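Local coordinates for putative Nitroreductase (Anabaena variabilis ATCC 29413, PDB 3EO7), which binds flavin mononucleotide and is probably an FMN-dependent oxidoreductase of the nitroreductase family, at residues L31-K41 with F170-E178; I210-V218 with H275-S283. All coordinates share one frame; numbering follows the deposited sequence. Where two conformers were deposited one is given.

Interaction 1 of 2, residues L31-K41 with F170-E178; sequences LDWAKQPVPFK and FYRSAWRYE
The indole of W175 lies between L31 on one face and Q36 with P37 on the other. L31 brings CD2 over the six-membered ring, 4.1 Å from its centroid and almost on the ring normal, a CH-pi contact. On the opposite face, Q36 CA lies over the ring toward its rim. In one of the two conformers of Q36, CG makes a CH-pi contact with the six-membered ring, 3.6 Å from its centroid. P37 CD lies over the pyrrole half of the ring, 3.6 Å from W175 CG. The rim of the indole is used as well. W175 NE1 donates to D32 O at 2.9 Å, with 163° at the hydrogen. The donor stands above the carbonyl plane of D32, while the oxygen stays close to the indole plane. The far rim, CZ2 and CH2, points at the face of W33 in an offset edge-to-face pair, with planes at 69°. With CG anti to the backbone N (chi1 168°), the W175 indole leaves helix 170-177 on the side facing the loop.

This loop joins helix 9-16 to strand 47-50, at one edge of the seven-stranded antiparallel sheet, and here it packs along helix 170-177 of the nitroreductase-family fold. One turn earlier on the helix, Y171 meets P37 CG with CD2 at 3.8 Å. R172 runs out extended under P39, whose carbonyl carbon lies over the centre of the guanidinium face, 3.5 Å from CZ. K41 CG comes to the guanidinium edge instead. R172 NH1 makes a salt bridge with E110, so the charge is met from the sheet side. R172 NE reaches V38 O through a water in the guanidinium plane. A second water links D32 N to W175 O.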
loop_
_atom_site.group_PDB
_atom_site.type_symbol
_atom_site.label_atom_id
_atom_site.label_comp_id
_atom_site.label_asym_id
_atom_site.label_seq_id
_atom_site.Cartn_x
_atom_site.Cartn_y
_atom_site.Cartn_z
ATOM N N LEU A 31 15.994 -14.776 -14.944
ATOM C CA LEU A 31 16.311 -14.342 -13.599
ATOM C C LEU A 31 17.681 -14.852 -13.205
ATOM O O LEU A 31 18.048 -15.974 -13.514
ATOM C CB LEU A 31 15.300 -14.910 -12.597
ATOM C CG LEU A 31 13.872 -14.438 -12.704
ATOM C CD1 LEU A 31 12.990 -15.337 -11.838
ATOM C CD2 LEU A 31 13.759 -12.970 -12.285
ATOM N N ASP A 32 18.411 -14.034 -12.479
ATOM C CA ASP A 32 19.717 -14.404 -11.987
ATOM C C ASP A 32 19.514 -15.029 -10.610
ATOM O O ASP A 32 19.662 -14.354 -9.586
ATOM C CB ASP A 32 20.591 -13.149 -11.890
ATOM C CG ASP A 32 22.016 -13.449 -11.419
ATOM O OD1 ASP A 32 22.343 -14.643 -11.217
ATOM O OD2 ASP A 32 22.784 -12.476 -11.251
ATOM N N TRP A 33 19.196 -16.315 -10.576
ATOM C CA TRP A 33 18.989 -17.005 -9.290
ATOM C C TRP A 33 20.216 -16.884 -8.357
ATOM O O TRP A 33 20.075 -16.688 -7.159
ATOM C CB TRP A 33 18.690 -18.453 -9.510
ATOM C CG TRP A 33 17.662 -18.678 -10.526
ATOM C CD1 TRP A 33 17.873 -18.983 -11.843
ATOM C CD2 TRP A 33 16.250 -18.635 -10.338
ATOM N NE1 TRP A 33 16.672 -19.120 -12.487
ATOM C CE2 TRP A 33 15.656 -18.923 -11.586
ATOM C CE3 TRP A 33 15.421 -18.382 -9.236
ATOM C CZ2 TRP A 33 14.273 -18.973 -11.763
ATOM C CZ3 TRP A 33 14.047 -18.439 -9.415
ATOM C CH2 TRP A 33 13.491 -18.720 -10.667
ATOM N N ALA A 34 21.423 -16.976 -8.900
ATOM C CA ALA A 34 22.623 -16.797 -8.066
ATOM C C ALA A 34 22.476 -15.534 -7.216
ATOM O O ALA A 34 23.075 -15.414 -6.149
ATOM C CB ALA A 34 23.891 -16.707 -8.938
ATOM N N LYS A 35 21.672 -14.595 -7.710
ATOM C CA LYS A 35 21.435 -13.347 -7.047
ATOM C C LYS A 35 20.051 -13.137 -6.404
ATOM O O LYS A 35 19.789 -12.012 -6.013
ATOM C CB LYS A 35 21.646 -12.180 -8.039
ATOM C CG LYS A 35 23.074 -11.665 -8.254
ATOM C CD LYS A 35 22.960 -10.273 -8.953
ATOM C CE LYS A 35 24.252 -9.443 -9.055
ATOM N NZ LYS A 35 23.949 -8.049 -9.624
ATOM N N GLN A 36 19.175 -14.158 -6.308
ATOM C CA GLN A 36 17.843 -13.904 -5.698
ATOM C C GLN A 36 18.100 -13.384 -4.312
ATOM O O GLN A 36 18.839 -13.987 -3.532
ATOM C CB GLN A 36 16.842 -15.065 -5.608
ATOM C CG GLN A 36 15.469 -14.554 -5.019
ATOM C CD GLN A 36 14.378 -15.600 -4.869
ATOM O OE1 GLN A 36 14.595 -16.778 -5.149
ATOM N NE2 GLN A 36 13.186 -15.169 -4.427
ATOM N N PRO A 37 17.536 -12.223 -4.020
ATOM C CA PRO A 37 17.757 -11.612 -2.726
ATOM C C PRO A 37 17.142 -12.346 -1.546
ATOM O O PRO A 37 16.093 -13.002 -1.657
ATOM C CB PRO A 37 17.077 -10.238 -2.873
ATOM C CG PRO A 37 16.830 -10.059 -4.295
ATOM C CD PRO A 37 16.714 -11.391 -4.902
ATOM N N VAL A 38 17.784 -12.159 -0.402
ATOM C CA VAL A 38 17.274 -12.604 0.887
ATOM C C VAL A 38 16.555 -11.342 1.393
ATOM O O VAL A 38 17.159 -10.273 1.516
ATOM C CB VAL A 38 18.393 -13.055 1.845
ATOM C CG1 VAL A 38 17.808 -13.373 3.206
ATOM C CG2 VAL A 38 19.094 -14.299 1.264
ATOM N N PRO A 39 15.239 -11.433 1.605
ATOM C CA PRO A 39 14.456 -10.223 1.888
ATOM C C PRO A 39 14.430 -9.819 3.367
ATOM O O PRO A 39 13.380 -9.504 3.925
ATOM C CB PRO A 39 13.078 -10.622 1.342
ATOM C CG PRO A 39 12.985 -12.058 1.676
ATOM C CD PRO A 39 14.384 -12.629 1.567
ATOM N N PHE A 40 15.593 -9.843 3.999
ATOM C CA PHE A 40 15.724 -9.427 5.386
ATOM C C PHE A 40 17.069 -8.712 5.491
ATOM O O PHE A 40 18.006 -9.073 4.776
ATOM C CB PHE A 40 15.763 -10.643 6.333
ATOM C CG PHE A 40 14.673 -11.661 6.097
ATOM C CD1 PHE A 40 13.365 -11.432 6.540
ATOM C CD2 PHE A 40 14.951 -12.841 5.430
ATOM C CE1 PHE A 40 12.361 -12.393 6.346
ATOM C CE2 PHE A 40 13.957 -13.782 5.218
ATOM C CZ PHE A 40 12.659 -13.539 5.663
ATOM N N LYS A 41 17.199 -7.767 6.422
ATOM C CA LYS A 41 18.478 -7.107 6.672
ATOM C C LYS A 41 19.206 -7.734 7.861
ATOM O O LYS A 41 18.585 -8.100 8.868
ATOM C CB LYS A 41 18.326 -5.609 6.929
ATOM C CG LYS A 41 17.790 -4.824 5.737
ATOM C CD LYS A 41 17.857 -3.318 5.906
ATOM C CE LYS A 41 19.265 -2.743 6.018
ATOM N NZ LYS A 41 19.291 -1.252 5.872
ATOM N N PHE A 170 15.447 -1.673 -3.221
ATOM C CA PHE A 170 15.030 -1.744 -4.619
ATOM C C PHE A 170 15.240 -3.081 -5.298
ATOM O O PHE A 170 14.331 -3.583 -5.972
ATOM C CB PHE A 170 15.730 -0.664 -5.435
ATOM C CG PHE A 170 15.620 0.715 -4.830
ATOM C CD1 PHE A 170 14.367 1.316 -4.594
ATOM C CD2 PHE A 170 16.756 1.411 -4.505
ATOM C CE1 PHE A 170 14.294 2.579 -4.037
ATOM C CE2 PHE A 170 16.668 2.673 -3.937
ATOM C CZ PHE A 170 15.437 3.236 -3.706
ATOM N N TYR A 171 16.428 -3.640 -5.116
ATOM C CA TYR A 171 16.765 -4.870 -5.816
ATOM C C TYR A 171 15.874 -6.041 -5.453
ATOM O O TYR A 171 15.750 -6.980 -6.241
ATOM C CB TYR A 171 18.224 -5.217 -5.626
ATOM C CG TYR A 171 18.688 -6.338 -6.532
ATOM C CD1 TYR A 171 18.754 -6.136 -7.915
ATOM C CD2 TYR A 171 19.064 -7.562 -6.027
ATOM C CE1 TYR A 171 19.173 -7.130 -8.756
ATOM C CE2 TYR A 171 19.496 -8.564 -6.879
ATOM C CZ TYR A 171 19.561 -8.327 -8.232
ATOM O OH TYR A 171 19.967 -9.310 -9.110
ATOM N N ARG A 172 15.296 -6.030 -4.248
ATOM C CA ARG A 172 14.424 -7.126 -3.853
ATOM C C ARG A 172 13.317 -7.361 -4.909
ATOM O O ARG A 172 12.980 -8.518 -5.210
ATOM C CB ARG A 172 13.825 -6.868 -2.475
ATOM C CG ARG A 172 14.832 -6.981 -1.343
ATOM C CD ARG A 172 14.074 -6.819 -0.041
ATOM N NE ARG A 172 14.995 -6.791 1.068
ATOM C CZ ARG A 172 14.666 -6.459 2.310
ATOM N NH1 ARG A 172 13.407 -6.164 2.595
ATOM N NH2 ARG A 172 15.618 -6.405 3.255
ATOM N N SER A 173 12.775 -6.271 -5.461
ATOM C CA SER A 173 11.742 -6.358 -6.500
ATOM C C SER A 173 12.355 -6.301 -7.892
ATOM O O SER A 173 11.938 -7.044 -8.776
ATOM C CB SER A 173 10.692 -5.263 -6.332
ATOM O OG SER A 173 9.957 -5.460 -5.147
ATOM N N ALA A 174 13.369 -5.454 -8.078
ATOM C CA ALA A 174 13.992 -5.274 -9.409
ATOM C C ALA A 174 14.622 -6.565 -9.943
ATOM O O ALA A 174 14.754 -6.759 -11.156
ATOM C CB ALA A 174 15.020 -4.101 -9.393
ATOM N N TRP A 175 15.064 -7.414 -9.029
ATOM C CA TRP A 175 15.622 -8.725 -9.378
ATOM C C TRP A 175 14.647 -9.428 -10.312
ATOM O O TRP A 175 15.069 -10.047 -11.285
ATOM C CB TRP A 175 15.922 -9.529 -8.107
ATOM C CG TRP A 175 16.222 -10.976 -8.400
ATOM C CD1 TRP A 175 17.378 -11.484 -8.850
ATOM C CD2 TRP A 175 15.302 -12.066 -8.312
ATOM N NE1 TRP A 175 17.260 -12.852 -9.046
ATOM C CE2 TRP A 175 15.988 -13.228 -8.715
ATOM C CE3 TRP A 175 13.976 -12.177 -7.911
ATOM C CZ2 TRP A 175 15.389 -14.477 -8.715
ATOM C CZ3 TRP A 175 13.375 -13.420 -7.917
ATOM C CH2 TRP A 175 14.073 -14.548 -8.307
ATOM N N ARG A 176 13.346 -9.297 -10.045
ATOM C CA ARG A 176 12.346 -9.879 -10.920
ATOM C C ARG A 176 11.776 -8.934 -11.970
ATOM O O ARG A 176 11.671 -9.299 -13.147
ATOM C CB ARG A 176 11.177 -10.437 -10.110
ATOM C CG ARG A 176 10.067 -10.979 -11.044
ATOM C CD ARG A 176 9.081 -11.817 -10.323
ATOM N NE ARG A 176 7.951 -12.112 -11.214
ATOM C CZ ARG A 176 6.968 -12.966 -10.929
ATOM N NH1 ARG A 176 6.981 -13.675 -9.800
ATOM N NH2 ARG A 176 5.969 -13.123 -11.802
ATOM N N TYR A 177 11.401 -7.730 -11.553
ATOM C CA TYR A 177 10.627 -6.805 -12.409
ATOM C C TYR A 177 11.438 -5.742 -13.143
ATOM O O TYR A 177 10.895 -4.974 -13.948
ATOM C CB TYR A 177 9.546 -6.134 -11.566
ATOM C CG TYR A 177 8.546 -7.131 -10.990
ATOM C CD1 TYR A 177 7.609 -7.755 -11.810
ATOM C CD2 TYR A 177 8.517 -7.416 -9.634
ATOM C CE1 TYR A 177 6.715 -8.674 -11.295
ATOM C CE2 TYR A 177 7.623 -8.324 -9.125
ATOM C CZ TYR A 177 6.724 -8.941 -9.947
ATOM O OH TYR A 177 5.849 -9.839 -9.385
ATOM N N GLU A 178 12.733 -5.729 -12.892
ATOM C CA GLU A 178 13.619 -4.749 -13.502
ATOM C C GLU A 178 13.031 -3.357 -13.287
ATOM O O GLU A 178 12.608 -3.065 -12.162
ATOM C CB GLU A 178 13.867 -5.115 -14.958
ATOM C CG GLU A 178 14.552 -6.495 -15.084
ATOM C CD GLU A 178 14.939 -6.864 -16.529
ATOM O OE1 GLU A 178 14.055 -7.002 -17.379
ATOM O OE2 GLU A 178 16.137 -7.040 -16.774
HETATM O O HOH W 1 17.471 -11.075 -12.155
HETATM O O HOH W 2 17.629 -7.799 0.440
#

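Interaction 2 of 2, residues I210-V218 with H275-S283; sequences IGGFIDEAV and HHHTQISAS
D215 OD1 accepts from I280 N at 3.1 Å, with 164° at the hydrogen, and the N-H points almost head-on at the oxygen, in line with its bond to CG. D215 opens helix 215-222, directly after the N-cap residue I214, in the nitroreductase-family fold. The partner segment is the end of helix 270-276 and the loop after it, which is extended from Q279 on. The same OD1 lies close to Q279 CA and CB. I280 packs beside this bond, with CB 3.3 Å from F213 O and CD1 at G212 CA. In return, I280 O takes a CA-H...O contact from I214 CA. Further along, I214 CD1 reaches A282 CA at 3.7 Å.

Two arginines outside the segments grip the carboxylate directly in salt bridges, R451 at OD1 and R454 at OD2, which probably favours the charged form of D215. R451 also bonds to the carbonyls of G211 and T278, tying both segments to one arginine. With an alanine in place of D215, I280 N would probably lose its acceptor, and R451 and R454 their negative mate. A water bonded to D215 OD2 lies in the ring plane of H275 and bonds to NE2, while Y182 holds ND1 of that ring. Q279 has its CG between the backbone N and the carbonyl carbon (chi1 57°), and its extended chain turns NE2 back to H276 O at 2.7 Å, 172° at the hydrogen. At the other end of that amide, Q279 OE1 accepts from a water 2.7 Å away, which also donates to I280 O and accepts from E216 N.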
loop_
_atom_site.group_PDB
_atom_site.type_symbol
_atom_site.label_atom_id
_atom_site.label_comp_id
_atom_site.label_asym_id
_atom_site.label_seq_id
_atom_site.Cartn_x
_atom_site.Cartn_y
_atom_site.Cartn_z
ATOM N N ILE A 210 3.453 10.837 6.504
ATOM C CA ILE A 210 4.313 11.902 6.001
ATOM C C ILE A 210 5.036 11.416 4.726
ATOM O O ILE A 210 6.021 10.676 4.776
ATOM C CB ILE A 210 5.367 12.413 7.043
ATOM C CG1 ILE A 210 4.697 12.842 8.355
ATOM C CG2 ILE A 210 6.230 13.556 6.459
ATOM C CD1 ILE A 210 5.669 13.332 9.445
ATOM N N GLY A 211 4.522 11.836 3.580
ATOM C CA GLY A 211 5.146 11.542 2.311
ATOM C C GLY A 211 6.098 12.615 1.831
ATOM O O GLY A 211 6.892 12.346 0.926
ATOM N N GLY A 212 5.940 13.817 2.366
ATOM C CA GLY A 212 6.743 14.990 2.072
ATOM C C GLY A 212 7.904 15.163 3.031
ATOM O O GLY A 212 7.752 15.616 4.167
ATOM N N PHE A 213 9.082 14.741 2.582
ATOM C CA PHE A 213 10.289 14.823 3.402
ATOM C C PHE A 213 11.503 14.900 2.472
ATOM O O PHE A 213 11.407 14.546 1.308
ATOM C CB PHE A 213 10.396 13.610 4.357
ATOM C CG PHE A 213 10.306 12.276 3.659
ATOM C CD1 PHE A 213 11.399 11.758 2.978
ATOM C CD2 PHE A 213 9.139 11.550 3.676
ATOM C CE1 PHE A 213 11.305 10.537 2.324
ATOM C CE2 PHE A 213 9.021 10.326 3.024
ATOM C CZ PHE A 213 10.113 9.810 2.349
ATOM N N ILE A 214 12.630 15.326 3.032
ATOM C CA ILE A 214 13.902 15.457 2.332
ATOM C C ILE A 214 14.537 14.069 2.298
ATOM O O ILE A 214 15.087 13.586 3.294
ATOM C CB ILE A 214 14.840 16.513 2.992
ATOM C CG1 ILE A 214 14.118 17.878 3.072
ATOM C CG2 ILE A 214 16.149 16.616 2.221
ATOM C CD1 ILE A 214 14.848 18.928 3.941
ATOM N N ASP A 215 14.398 13.410 1.151
ATOM C CA ASP A 215 14.888 12.022 1.012
ATOM C C ASP A 215 16.316 11.854 1.475
ATOM O O ASP A 215 16.613 10.935 2.225
ATOM C CB ASP A 215 14.736 11.498 -0.415
ATOM C CG ASP A 215 13.297 11.549 -0.906
ATOM O OD1 ASP A 215 12.789 12.675 -1.153
ATOM O OD2 ASP A 215 12.703 10.468 -1.061
ATOM N N GLU A 216 17.190 12.742 1.012
ATOM C CA GLU A 216 18.605 12.681 1.363
ATOM C C GLU A 216 18.797 12.620 2.890
ATOM O O GLU A 216 19.631 11.865 3.406
ATOM C CB GLU A 216 19.335 13.900 0.784
ATOM C CG GLU A 216 20.834 13.898 1.038
ATOM C CD GLU A 216 21.551 15.116 0.494
ATOM O OE1 GLU A 216 20.911 16.091 0.039
ATOM O OE2 GLU A 216 22.796 15.103 0.560
ATOM N N ALA A 217 18.053 13.468 3.598
ATOM C CA ALA A 217 18.138 13.596 5.050
ATOM C C ALA A 217 17.618 12.403 5.779
ATOM O O ALA A 217 18.211 11.965 6.777
ATOM C CB ALA A 217 17.400 14.869 5.521
ATOM N N VAL A 218 16.489 11.872 5.322
ATOM C CA VAL A 218 15.909 10.707 5.975
ATOM C C VAL A 218 16.811 9.503 5.744
ATOM O O VAL A 218 17.082 8.736 6.672
ATOM C CB VAL A 218 14.487 10.441 5.507
ATOM C CG1 VAL A 218 13.953 9.154 6.142
ATOM C CG2 VAL A 218 13.558 11.649 5.822
ATOM N N HIS A 275 13.812 7.181 -8.923
ATOM C CA HIS A 275 13.752 7.391 -7.476
ATOM C C HIS A 275 14.567 8.622 -7.078
ATOM O O HIS A 275 14.116 9.435 -6.285
ATOM C CB HIS A 275 14.239 6.189 -6.676
ATOM C CG HIS A 275 14.057 6.371 -5.212
ATOM N ND1 HIS A 275 12.818 6.272 -4.607
ATOM C CD2 HIS A 275 14.927 6.760 -4.246
ATOM C CE1 HIS A 275 12.945 6.583 -3.324
ATOM N NE2 HIS A 275 14.218 6.849 -3.075
ATOM N N HIS A 276 15.752 8.783 -7.664
ATOM C CA HIS A 276 16.579 9.926 -7.337
ATOM C C HIS A 276 16.144 11.224 -7.999
ATOM O O HIS A 276 16.658 12.284 -7.655
ATOM C CB HIS A 276 18.035 9.634 -7.647
ATOM C CG HIS A 276 18.659 8.712 -6.654
ATOM N ND1 HIS A 276 19.594 9.143 -5.727
ATOM C CD2 HIS A 276 18.440 7.401 -6.395
ATOM C CE1 HIS A 276 19.954 8.117 -4.971
ATOM N NE2 HIS A 276 19.251 7.053 -5.336
ATOM N N HIS A 277 15.178 11.136 -8.917
ATOM C CA HIS A 277 14.637 12.309 -9.567
ATOM C C HIS A 277 13.177 12.586 -9.162
ATOM O O HIS A 277 12.427 13.247 -9.884
ATOM C CB HIS A 277 14.813 12.218 -11.072
ATOM C CG HIS A 277 16.234 12.373 -11.510
ATOM N ND1 HIS A 277 17.175 11.383 -11.314
ATOM C CD2 HIS A 277 16.879 13.400 -12.112
ATOM C CE1 HIS A 277 18.340 11.794 -11.773
ATOM N NE2 HIS A 277 18.190 13.006 -12.281
ATOM N N THR A 278 12.780 12.033 -8.015
ATOM C CA THR A 278 11.491 12.328 -7.414
ATOM C C THR A 278 11.708 12.775 -5.973
ATOM O O THR A 278 10.783 12.791 -5.153
ATOM C CB THR A 278 10.507 11.153 -7.449
ATOM O OG1 THR A 278 11.132 9.946 -7.001
ATOM C CG2 THR A 278 9.953 10.968 -8.883
ATOM N N GLN A 279 12.922 13.159 -5.647
ATOM C CA GLN A 279 13.168 13.598 -4.300
ATOM C C GLN A 279 12.682 15.014 -4.021
ATOM O O GLN A 279 12.359 15.813 -4.926
ATOM C CB GLN A 279 14.667 13.391 -3.908
ATOM C CG GLN A 279 15.633 14.035 -4.764
ATOM C CD GLN A 279 17.090 13.712 -4.382
ATOM O OE1 GLN A 279 17.537 14.031 -3.264
ATOM N NE2 GLN A 279 17.849 13.140 -5.338
ATOM N N ILE A 280 12.574 15.295 -2.738
ATOM C CA ILE A 280 12.316 16.616 -2.244
ATOM C C ILE A 280 13.591 17.100 -1.577
ATOM O O ILE A 280 14.283 16.349 -0.878
ATOM C CB ILE A 280 11.164 16.626 -1.266
ATOM C CG1 ILE A 280 9.849 16.489 -2.046
ATOM C CG2 ILE A 280 11.136 17.915 -0.447
ATOM C CD1 ILE A 280 8.619 16.316 -1.171
ATOM N N SER A 281 13.877 18.386 -1.773
ATOM C CA SER A 281 15.068 19.010 -1.171
ATOM C C SER A 281 14.697 20.150 -0.220
ATOM O O SER A 281 13.554 20.611 -0.217
ATOM C CB SER A 281 15.917 19.551 -2.300
ATOM O OG SER A 281 16.255 18.466 -3.131
ATOM N N ALA A 282 15.668 20.584 0.581
ATOM C CA ALA A 282 15.447 21.698 1.511
ATOM C C ALA A 282 14.930 22.899 0.736
ATOM O O ALA A 282 15.261 23.090 -0.445
ATOM C CB ALA A 282 16.726 22.044 2.262
ATOM N N SER A 283 14.091 23.692 1.397
ATOM C CA SER A 283 13.501 24.861 0.777
ATOM C C SER A 283 14.509 26.017 0.730
ATOM O O SER A 283 15.253 26.240 1.686
ATOM C CB SER A 283 12.203 25.248 1.513
ATOM O OG SER A 283 12.347 25.097 2.922
HETATM O O HOH W 3 14.109 8.080 -0.531
HETATM O O HOH W 4 16.615 14.925 -0.928
#

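In the fold
Interaction 1 closes before interaction 2 opens along the chain, and their centres are 25 Å apart. They still touch: F170 CZ packs 3.6 Å from H275 CD2. Strand 229-239 also links them, since E229 pairs with K41 of interaction 1 and V234 bonds to I210 of interaction 2. Interaction 1 is nearer the flavin. The side chain of R176 comes within about 7 Å of the bound FMN, and that of R172 lies about 8 Å from S102, an FMN-binding residue. Interaction 2 lies away from the annotated sites, and through R451 and R454 it joins the part of the chain around helix 452-473.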